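PDB 4HD1: squalene synthase HpnC from Alicyclobacillus acidocaldarius subsp. acidocaldarius, which probably works on prenyl diphosphates in the route to squalene. Local coordinates for residues D14-V17 with C18-L21; E126-R129 with D130-R133; Q241-L244 with Y245-G248. All coordinates share one frame; numbering follows the deposited sequence.

The three contacts are all local, each a run of eight residues on its own helix. Contact 1 lies on helix 12-25, contact 2 on helix 125-135 and contact 3 on helix 236-257, and they follow in that order along the chain. Contacts 1 and 2 are on opposite sides of the chain's centre, with their centres 32 Å apart. The centre of contact 3 is 26 Å from that of contact 1 and 22 Å from that of contact 2. No two of them touch. The chain has no strands, in keeping with the all-helical fold of the squalene/phytoene synthases, so the contacts sample three separate helices of one helical bundle.

Contact 1. Residues D14-V17 with C18-L21. With SO4 (sulfate ion), chain B.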
ATOM      1  N   ASP A  14      21.920  -2.291  11.484  1.00 57.26           N
ATOM      2  CA  ASP A  14      20.472  -2.134  11.615  1.00 59.66           C
ATOM      3  C   ASP A  14      19.780  -2.001  10.262  1.00 59.01           C
ATOM      4  O   ASP A  14      18.689  -2.545  10.066  1.00 61.16           O
ATOM      5  CB  ASP A  14      20.152  -0.926  12.486  1.00 62.66           C
ATOM      6  CG  ASP A  14      20.778  -1.018  13.859  1.00 68.72           C
ATOM      7  OD1 ASP A  14      21.142  -2.138  14.286  1.00 70.68           O
ATOM      8  OD2 ASP A  14      20.901   0.033  14.520  1.00 74.01           O
ATOM      9  N   PHE A  15      20.413  -1.284   9.336  1.00 56.97           N
ATOM     10  CA  PHE A  15      19.892  -1.157   7.980  1.00 55.03           C
ATOM     11  C   PHE A  15      20.039  -2.460   7.192  1.00 56.20           C
ATOM     12  O   PHE A  15      19.209  -2.765   6.330  1.00 56.33           O
ATOM     13  CB  PHE A  15      20.535   0.022   7.243  1.00 52.53           C
ATOM     14  CG  PHE A  15      19.856   1.339   7.509  1.00 51.93           C
ATOM     15  CD1 PHE A  15      18.720   1.708   6.793  1.00 49.52           C
ATOM     16  CD2 PHE A  15      20.334   2.205   8.492  1.00 53.38           C
ATOM     17  CE1 PHE A  15      18.081   2.914   7.039  1.00 51.50           C
ATOM     18  CE2 PHE A  15      19.700   3.419   8.742  1.00 53.33           C
ATOM     19  CZ  PHE A  15      18.572   3.775   8.014  1.00 53.17           C
ATOM     20  N   GLU A  16      21.081  -3.232   7.499  1.00 56.46           N
ATOM     21  CA  GLU A  16      21.220  -4.565   6.922  1.00 57.55           C
ATOM     22  C   GLU A  16      20.054  -5.477   7.311  1.00 57.33           C
ATOM     23  O   GLU A  16      19.578  -6.254   6.477  1.00 58.33           O
ATOM     24  CB  GLU A  16      22.554  -5.207   7.315  1.00 57.10           C
ATOM     25  CG  GLU A  16      22.765  -6.606   6.747  1.00 57.85           C
ATOM     26  CD  GLU A  16      22.799  -6.652   5.223  1.00 60.08           C
ATOM     27  OE1 GLU A  16      22.948  -7.763   4.679  1.00 60.65           O
ATOM     28  OE2 GLU A  16      22.686  -5.596   4.558  1.00 62.35           O
ATOM     29  N   VAL A  17      19.609  -5.380   8.568  1.00 55.48           N
ATOM     30  CA  VAL A  17      18.433  -6.123   9.039  1.00 56.57           C
ATOM     31  C   VAL A  17      17.216  -5.710   8.206  1.00 56.17           C
ATOM     32  O   VAL A  17      16.532  -6.561   7.639  1.00 58.35           O
ATOM     33  CB  VAL A  17      18.159  -5.921  10.555  1.00 56.16           C
ATOM     34  CG1 VAL A  17      16.889  -6.640  10.986  1.00 55.93           C
ATOM     35  CG2 VAL A  17      19.332  -6.416  11.399  1.00 54.28           C
ATOM     36  N   CYS A  18      16.972  -4.405   8.107  1.00 54.73           N
ATOM     37  CA  CYS A  18      15.858  -3.890   7.315  1.00 54.03           C
ATOM     38  C   CYS A  18      15.907  -4.389   5.879  1.00 55.29           C
ATOM     39  O   CYS A  18      14.879  -4.767   5.319  1.00 55.68           O
ATOM     40  CB  CYS A  18      15.844  -2.373   7.339  1.00 55.27           C
ATOM     41  SG  CYS A  18      15.429  -1.720   8.966  1.00 59.20           S
ATOM     42  N   ARG A  19      17.106  -4.416   5.306  1.00 55.46           N
ATOM     43  CA  ARG A  19      17.306  -4.902   3.942  1.00 57.20           C
ATOM     44  C   ARG A  19      16.959  -6.383   3.797  1.00 59.12           C
ATOM     45  O   ARG A  19      16.277  -6.769   2.840  1.00 60.13           O
ATOM     46  CB  ARG A  19      18.743  -4.644   3.495  1.00 57.01           C
ATOM     47  CG  ARG A  19      19.032  -5.017   2.055  1.00 58.15           C
ATOM     48  CD  ARG A  19      20.518  -4.897   1.799  1.00 61.46           C
ATOM     49  NE  ARG A  19      20.852  -5.038   0.389  1.00 68.68           N
ATOM     50  CZ  ARG A  19      21.196  -6.181  -0.198  1.00 69.07           C
ATOM     51  NH1 ARG A  19      21.248  -7.308   0.497  1.00 71.25           N
ATOM     52  NH2 ARG A  19      21.486  -6.194  -1.492  1.00 66.53           N
ATOM     53  N   ARG A  20      17.432  -7.196   4.742  1.00 61.14           N
ATOM     54  CA  ARG A  20      17.104  -8.629   4.794  1.00 63.36           C
ATOM     55  C   ARG A  20      15.606  -8.876   4.931  1.00 62.14           C
ATOM     56  O   ARG A  20      15.032  -9.651   4.163  1.00 64.33           O
ATOM     57  CB  ARG A  20      17.823  -9.316   5.958  1.00 66.36           C
ATOM     58  CG  ARG A  20      19.051 -10.118   5.566  1.00 70.76           C
ATOM     59  CD  ARG A  20      19.324 -11.247   6.559  1.00 75.07           C
ATOM     60  NE  ARG A  20      19.497 -10.766   7.932  1.00 71.85           N
ATOM     61  CZ  ARG A  20      18.573 -10.841   8.890  1.00 72.57           C
ATOM     62  NH1 ARG A  20      17.386 -11.390   8.655  1.00 78.11           N
ATOM     63  NH2 ARG A  20      18.837 -10.366  10.098  1.00 71.11           N
ATOM     64  N   LEU A  21      14.986  -8.221   5.916  1.00 60.62           N
ATOM     65  CA  LEU A  21      13.556  -8.378   6.180  1.00 62.45           C
ATOM     66  C   LEU A  21      12.757  -7.988   4.947  1.00 66.47           C
ATOM     67  O   LEU A  21      11.787  -8.663   4.587  1.00 72.60           O
ATOM     68  CB  LEU A  21      13.110  -7.545   7.392  1.00 62.55           C
ATOM     69  CG  LEU A  21      13.769  -7.799   8.765  1.00 65.04           C
ATOM     70  CD1 LEU A  21      13.293  -6.779   9.800  1.00 62.83           C
ATOM     71  CD2 LEU A  21      13.595  -9.232   9.277  1.00 60.42           C
TER
HETATM   72  S   SO4 B 301      21.521  -2.365  -2.175  1.00 45.10           S
HETATM   73  O1  SO4 B 301      22.627  -1.458  -2.592  1.00 46.30           O
HETATM   74  O2  SO4 B 301      21.608  -2.654  -0.710  1.00 61.31           O
HETATM   75  O3  SO4 B 301      20.185  -1.748  -2.405  1.00 58.05           O
HETATM   76  O4  SO4 B 301      21.674  -3.597  -3.020  1.00 45.26           O
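Val-17 and Leu-21 form the tight part of this contact, one turn apart on helix 12-25. Their side chains run alongside each other, with Val-17 CG1 3.8 Å from Leu-21 CD1. Val-17 CG1 stands opposite the backbone N (chi1 177°), which turns it to the side where Leu-21 lies. Leu-21 CG also sits 3.2 Å from Val-17 O. That oxygen also accepts the N-H of Leu-21, at 2.8 Å from Leu-21 N. Cys-18 and Phe-15 are buried. Both side chains pack on helices 41-56 and 87-99.

Round this pair the packing thins. Arg-20 is exposed, and its NH2 is 4.2 Å from Val-17 CG2. Glu-16 and Arg-19 lead off elsewhere. Glu-16 bends at chi2 and brings OE2 to 3.6 Å from Arg-19 CD. The carboxylate and guanidinium planes are only 12° apart, yet Glu-16 OE1 and Arg-19 NH1 stay 4.5 Å from each other, too far for a salt bridge.

Arg-19 instead reaches out to a sulfate, probably taken from the crystallisation liquor. Its chain is stretched out as far as NE, and the anion sits at the edge of the guanidinium. Arg-19 NE gives a hydrogen bond of 2.7 Å to O2 of the sulfate, and Arg-19 NH2 a straighter one of 3.0 Å to its O4. Tyr-45 OH and the backbone N of Ala-3, a residue probably left from the tag, also bind this ion. A leucine in place of Arg-19 removes both guanidinium donors and their charge, and the sulfate would probably be held weakly or lost. The paired N-H groups are thus suited to an oxyanion, while the nearby Glu-16 carboxylate may offset part of the positive charge.

Contact 2. Residues E126-R129 with D130-R133; sequences EDLR and DYCR
Asp-130 opens the second turn of this stretch of helix 125-135 by giving its N-H to Glu-126 O, at 2.9 Å from Asp-130 N. Its CB rests 3.3 Å from that same oxygen. Its first torsion (chi1 -150°) swings the carboxylate away from residues 126-129 and towards two arginines. Asp-130 OD2 makes a salt bridge of 3.1 Å with Arg-133 NH1, and OD1 makes another with Arg-115.

Tyr-131 is buried. Its N-H goes to Asp-127 O, and its CB packs 3.4 Å from Leu-128 O. Leu-128 CD1 approaches the edge of the ring, near the ring plane, at 4.5 Å from Tyr-131 CD2. This is a loose apolar touch. Helix 152-172 lies against both side chains, with Gln-166 on Tyr-131 and His-170 on Leu-128.

Cys-132 gives its N-H to Leu-128 O at 3.1 Å from Cys-132 N. Its CB lies over the preceding turn, 3.3 Å from Arg-129 O. The side chain is buried and packs on Thr-163 and Gln-166 of helix 152-172.

Arg-133 closes the run. Its N-H goes to Arg-129 O, 3.2 Å from Arg-133 N, in a rather bent bond (140°). The side chain bends at chi3 (62°), which folds the guanidinium back towards Asp-130.

The helix therefore has two unlike faces. Leu-128, Tyr-131 and Cys-132 are set into the protein against helix 152-172. Asp-130 and Arg-133 form a charged pair elsewhere on the helix. This two-sided pattern is that of an amphipathic helix, here packed within the all-helical squalene/phytoene synthase fold. With Arg-115 as a second partner, the Asp-130 carboxylate is gripped at both oxygens, and the two arginines would be expected to favour its ionised form.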
ATOM      1  N   GLU A 126     -17.381   4.780  -1.083  1.00 80.20           N
ATOM      2  CA  GLU A 126     -16.776   5.688  -0.102  1.00 82.79           C
ATOM      3  C   GLU A 126     -16.085   4.935   1.034  1.00 81.40           C
ATOM      4  O   GLU A 126     -15.030   5.359   1.507  1.00 81.42           O
ATOM      5  CB  GLU A 126     -17.811   6.665   0.467  1.00 84.14           C
ATOM      6  CG  GLU A 126     -18.181   7.811  -0.463  1.00 94.23           C
ATOM      7  CD  GLU A 126     -19.050   7.380  -1.640  1.00104.69           C
ATOM      8  OE1 GLU A 126     -19.973   6.554  -1.452  1.00104.69           O
ATOM      9  OE2 GLU A 126     -18.812   7.879  -2.760  1.00111.26           O
ATOM     10  N   ASP A 127     -16.684   3.821   1.456  1.00 79.59           N
ATOM     11  CA  ASP A 127     -16.104   2.963   2.489  1.00 77.99           C
ATOM     12  C   ASP A 127     -14.814   2.308   2.013  1.00 74.00           C
ATOM     13  O   ASP A 127     -13.827   2.276   2.751  1.00 76.18           O
ATOM     14  CB  ASP A 127     -17.105   1.896   2.947  1.00 78.53           C
ATOM     15  CG  ASP A 127     -18.343   2.495   3.598  1.00 84.81           C
ATOM     16  OD1 ASP A 127     -18.287   3.653   4.063  1.00 87.42           O
ATOM     17  OD2 ASP A 127     -19.380   1.803   3.646  1.00 90.23           O
ATOM     18  N   LEU A 128     -14.818   1.796   0.782  1.00 68.42           N
ATOM     19  CA  LEU A 128     -13.617   1.204   0.203  1.00 69.14           C
ATOM     20  C   LEU A 128     -12.521   2.258   0.012  1.00 71.41           C
ATOM     21  O   LEU A 128     -11.370   2.048   0.413  1.00 69.73           O
ATOM     22  CB  LEU A 128     -13.929   0.492  -1.113  1.00 66.19           C
ATOM     23  CG  LEU A 128     -12.748  -0.229  -1.774  1.00 68.17           C
ATOM     24  CD1 LEU A 128     -12.112  -1.231  -0.822  1.00 65.05           C
ATOM     25  CD2 LEU A 128     -13.162  -0.905  -3.075  1.00 67.96           C
ATOM     26  N   ARG A 129     -12.889   3.391  -0.585  1.00 73.31           N
ATOM     27  CA  ARG A 129     -11.985   4.531  -0.721  1.00 74.96           C
ATOM     28  C   ARG A 129     -11.359   4.866   0.633  1.00 73.73           C
ATOM     29  O   ARG A 129     -10.150   5.039   0.732  1.00 68.59           O
ATOM     30  CB  ARG A 129     -12.735   5.743  -1.279  1.00 80.03           C
ATOM     31  CG  ARG A 129     -11.894   6.994  -1.448  1.00 83.51           C
ATOM     32  CD  ARG A 129     -11.550   7.247  -2.903  1.00 94.19           C
ATOM     33  NE  ARG A 129     -10.836   8.514  -3.049  1.00103.38           N
ATOM     34  CZ  ARG A 129     -10.747   9.217  -4.175  1.00108.02           C
ATOM     35  NH1 ARG A 129     -11.334   8.793  -5.286  1.00114.89           N
ATOM     36  NH2 ARG A 129     -10.072  10.358  -4.187  1.00107.98           N
ATOM     37  N   ASP A 130     -12.184   4.923   1.677  1.00 75.83           N
ATOM     38  CA  ASP A 130     -11.716   5.275   3.015  1.00 78.40           C
ATOM     39  C   ASP A 130     -10.691   4.281   3.579  1.00 75.30           C
ATOM     40  O   ASP A 130      -9.724   4.684   4.227  1.00 75.74           O
ATOM     41  CB  ASP A 130     -12.885   5.443   3.981  1.00 81.86           C
ATOM     42  CG  ASP A 130     -12.586   6.441   5.070  1.00 88.02           C
ATOM     43  OD1 ASP A 130     -12.457   6.024   6.239  1.00 81.30           O
ATOM     44  OD2 ASP A 130     -12.452   7.644   4.749  1.00 99.56           O
ATOM     45  N   TYR A 131     -10.906   2.991   3.323  1.00 71.52           N
ATOM     46  CA  TYR A 131      -9.937   1.964   3.696  1.00 68.73           C
ATOM     47  C   TYR A 131      -8.589   2.218   3.016  1.00 68.86           C
ATOM     48  O   TYR A 131      -7.539   2.151   3.663  1.00 70.75           O
ATOM     49  CB  TYR A 131     -10.462   0.562   3.359  1.00 65.11           C
ATOM     50  CG  TYR A 131      -9.447  -0.551   3.552  1.00 62.56           C
ATOM     51  CD1 TYR A 131      -8.836  -0.762   4.790  1.00 63.31           C
ATOM     52  CD2 TYR A 131      -9.109  -1.400   2.495  1.00 65.24           C
ATOM     53  CE1 TYR A 131      -7.906  -1.777   4.966  1.00 68.39           C
ATOM     54  CE2 TYR A 131      -8.185  -2.424   2.661  1.00 66.82           C
ATOM     55  CZ  TYR A 131      -7.585  -2.606   3.895  1.00 67.00           C
ATOM     56  OH  TYR A 131      -6.667  -3.621   4.069  1.00 73.81           O
ATOM     57  N   CYS A 132      -8.635   2.528   1.719  1.00 68.54           N
ATOM     58  CA  CYS A 132      -7.436   2.839   0.933  1.00 65.29           C
ATOM     59  C   CYS A 132      -6.601   3.979   1.510  1.00 63.87           C
ATOM     60  O   CYS A 132      -5.377   3.977   1.369  1.00 65.81           O
ATOM     61  CB  CYS A 132      -7.806   3.140  -0.516  1.00 65.57           C
ATOM     62  SG  CYS A 132      -8.406   1.687  -1.396  1.00 68.56           S
ATOM     63  N   ARG A 133      -7.261   4.937   2.164  1.00 61.78           N
ATOM     64  CA  ARG A 133      -6.566   6.041   2.836  1.00 64.02           C
ATOM     65  C   ARG A 133      -5.642   5.570   3.969  1.00 64.91           C
ATOM     66  O   ARG A 133      -4.797   6.336   4.446  1.00 70.04           O
ATOM     67  CB  ARG A 133      -7.563   7.077   3.359  1.00 68.73           C
ATOM     68  CG  ARG A 133      -8.192   7.933   2.267  1.00 71.27           C
ATOM     69  CD  ARG A 133      -9.323   8.808   2.790  1.00 82.60           C
ATOM     70  NE  ARG A 133      -8.857   9.761   3.798  1.00 88.06           N
ATOM     71  CZ  ARG A 133      -9.020   9.619   5.112  1.00 90.37           C
ATOM     72  NH1 ARG A 133      -9.655   8.559   5.603  1.00 97.45           N
ATOM     73  NH2 ARG A 133      -8.551  10.543   5.940  1.00 86.74           N
TER

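Contact 3. Residues Q241-L244 with Y245-G248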
ATOM      1  N   GLN A 241       9.756   5.694 -11.578  1.00 58.67           N
ATOM      2  CA  GLN A 241       9.226   4.723 -10.616  1.00 61.91           C
ATOM      3  C   GLN A 241       7.701   4.796 -10.589  1.00 61.05           C
ATOM      4  O   GLN A 241       7.022   3.770 -10.678  1.00 58.36           O
ATOM      5  CB  GLN A 241       9.794   4.968  -9.212  1.00 62.49           C
ATOM      6  CG  GLN A 241       9.667   3.786  -8.265  1.00 70.44           C
ATOM      7  CD  GLN A 241      10.528   2.611  -8.701  1.00 77.86           C
ATOM      8  OE1 GLN A 241      11.753   2.625  -8.550  1.00 78.23           O
ATOM      9  NE2 GLN A 241       9.889   1.591  -9.262  1.00 83.57           N
ATOM     10  N   LEU A 242       7.173   6.017 -10.484  1.00 61.20           N
ATOM     11  CA  LEU A 242       5.726   6.239 -10.491  1.00 58.07           C
ATOM     12  C   LEU A 242       5.097   5.783 -11.792  1.00 57.43           C
ATOM     13  O   LEU A 242       4.062   5.121 -11.775  1.00 58.47           O
ATOM     14  CB  LEU A 242       5.382   7.710 -10.242  1.00 53.46           C
ATOM     15  CG  LEU A 242       5.672   8.226  -8.834  1.00 52.52           C
ATOM     16  CD1 LEU A 242       5.549   9.739  -8.833  1.00 53.16           C
ATOM     17  CD2 LEU A 242       4.759   7.595  -7.786  1.00 49.17           C
ATOM     18  N   LYS A 243       5.729   6.125 -12.913  1.00 56.61           N
ATOM     19  CA  LYS A 243       5.213   5.728 -14.219  1.00 58.64           C
ATOM     20  C   LYS A 243       5.050   4.212 -14.242  1.00 61.62           C
ATOM     21  O   LYS A 243       4.029   3.666 -14.662  1.00 64.25           O
ATOM     22  CB  LYS A 243       6.146   6.197 -15.336  1.00 57.55           C
ATOM     23  CG  LYS A 243       5.728   5.751 -16.732  1.00 59.43           C
ATOM     24  CD  LYS A 243       6.453   6.557 -17.807  1.00 61.99           C
ATOM     25  CE  LYS A 243       6.409   5.869 -19.163  1.00 63.78           C
ATOM     26  NZ  LYS A 243       7.332   6.513 -20.147  1.00 70.41           N
ATOM     27  N   LEU A 244       6.057   3.534 -13.749  1.00 70.79           N
ATOM     28  CA  LEU A 244       6.066   2.098 -13.781  1.00 66.76           C
ATOM     29  C   LEU A 244       5.021   1.463 -12.849  1.00 47.03           C
ATOM     30  O   LEU A 244       4.384   0.478 -13.227  1.00 47.52           O
ATOM     31  CB  LEU A 244       7.465   1.616 -13.469  1.00 41.69           C
ATOM     32  CG  LEU A 244       7.593   0.117 -13.253  1.00 41.92           C
ATOM     33  CD1 LEU A 244       7.306  -0.641 -14.548  1.00 42.46           C
ATOM     34  CD2 LEU A 244       9.000  -0.197 -12.760  1.00 42.58           C
ATOM     35  N   TYR A 245       4.821   2.012 -11.653  1.00 49.66           N
ATOM     36  CA  TYR A 245       3.678   1.578 -10.839  1.00 56.74           C
ATOM     37  C   TYR A 245       2.381   1.769 -11.631  1.00 58.76           C
ATOM     38  O   TYR A 245       1.534   0.870 -11.663  1.00 62.24           O
ATOM     39  CB  TYR A 245       3.590   2.346  -9.517  1.00 60.44           C
ATOM     40  CG  TYR A 245       4.783   2.206  -8.583  1.00 63.73           C
ATOM     41  CD1 TYR A 245       5.589   1.060  -8.592  1.00 66.09           C
ATOM     42  CD2 TYR A 245       5.079   3.216  -7.659  1.00 62.77           C
ATOM     43  CE1 TYR A 245       6.668   0.939  -7.722  1.00 71.87           C
ATOM     44  CE2 TYR A 245       6.152   3.105  -6.787  1.00 63.96           C
ATOM     45  CZ  TYR A 245       6.940   1.965  -6.819  1.00 72.05           C
ATOM     46  OH  TYR A 245       8.005   1.859  -5.953  1.00 77.25           O
ATOM     47  N   ARG A 246       2.240   2.932 -12.276  1.00 58.74           N
ATOM     48  CA  ARG A 246       1.057   3.242 -13.078  1.00 59.80           C
ATOM     49  C   ARG A 246       0.866   2.225 -14.199  1.00 63.33           C
ATOM     50  O   ARG A 246      -0.236   1.710 -14.389  1.00 65.16           O
ATOM     51  CB  ARG A 246       1.102   4.671 -13.642  1.00 60.22           C
ATOM     52  CG  ARG A 246       0.079   4.918 -14.748  1.00 63.58           C
ATOM     53  CD  ARG A 246      -0.054   6.377 -15.180  1.00 62.72           C
ATOM     54  NE  ARG A 246       1.167   6.969 -15.736  1.00 61.27           N
ATOM     55  CZ  ARG A 246       1.603   6.820 -16.989  1.00 60.78           C
ATOM     56  NH1 ARG A 246       0.944   6.067 -17.862  1.00 62.87           N
ATOM     57  NH2 ARG A 246       2.721   7.425 -17.368  1.00 60.83           N
ATOM     58  N   LEU A 247       1.942   1.926 -14.925  1.00 64.00           N
ATOM     59  CA  LEU A 247       1.870   0.989 -16.045  1.00 64.60           C
ATOM     60  C   LEU A 247       1.400  -0.378 -15.571  1.00 64.46           C
ATOM     61  O   LEU A 247       0.520  -0.979 -16.187  1.00 67.73           O
ATOM     62  CB  LEU A 247       3.213   0.886 -16.779  1.00 59.54           C
ATOM     63  CG  LEU A 247       3.640   2.138 -17.554  1.00 61.28           C
ATOM     64  CD1 LEU A 247       5.074   2.007 -18.063  1.00 57.79           C
ATOM     65  CD2 LEU A 247       2.669   2.489 -18.691  1.00 60.98           C
ATOM     66  N   GLY A 248       1.970  -0.841 -14.459  1.00 63.73           N
ATOM     67  CA  GLY A 248       1.598  -2.120 -13.854  1.00 66.00           C
ATOM     68  C   GLY A 248       0.125  -2.165 -13.494  1.00 65.05           C
ATOM     69  O   GLY A 248      -0.574  -3.139 -13.805  1.00 66.16           O
TER
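The ring of Tyr-245 has the backbone oxygen of Gln-241 over one face, 3.4 Å off the ring plane and nearer the ring's border than its middle. The Gln-241 side chain crosses the ring obliquely, its amide plane turned 31° from the ring plane. Gln-241 CG lies 3.4 Å from Tyr-245 OH, and NE2 lies 3.6 Å from Tyr-245 CE1. The Gln-241 chain gets there by bending at chi2 (67°). Leu-242 adds a looser touch, its CD2 4.4 Å from Tyr-245 CD2. The polar ends are held elsewhere. Tyr-245 OH bonds to Val-32 O, while the Gln-241 amide bonds to Phe-35 N and Val-31 O.

These are neighbours one turn apart on the long helix 236-257 of the all-helical squalene/phytoene synthase fold. The backbone repeats the i to i+4 bond four times, and Tyr-245 N reaches Gln-241 O. That oxygen thus takes an N-H while also facing the ring of the same tyrosine.

The second flat group is the guanidinium of Arg-246. Lys-243 CG meets it obliquely, 3.5 Å from Arg-246 NH2, using the aliphatic part of the lysine. Beyond CG the lysine chain is extended, and NZ ends 5.5 Å from Arg-246 NH2. Glu-231 makes a salt bridge with Arg-246 NE. Leu-247 crosses the lysine too, with its CD1 4.0 Å from Lys-243 CG.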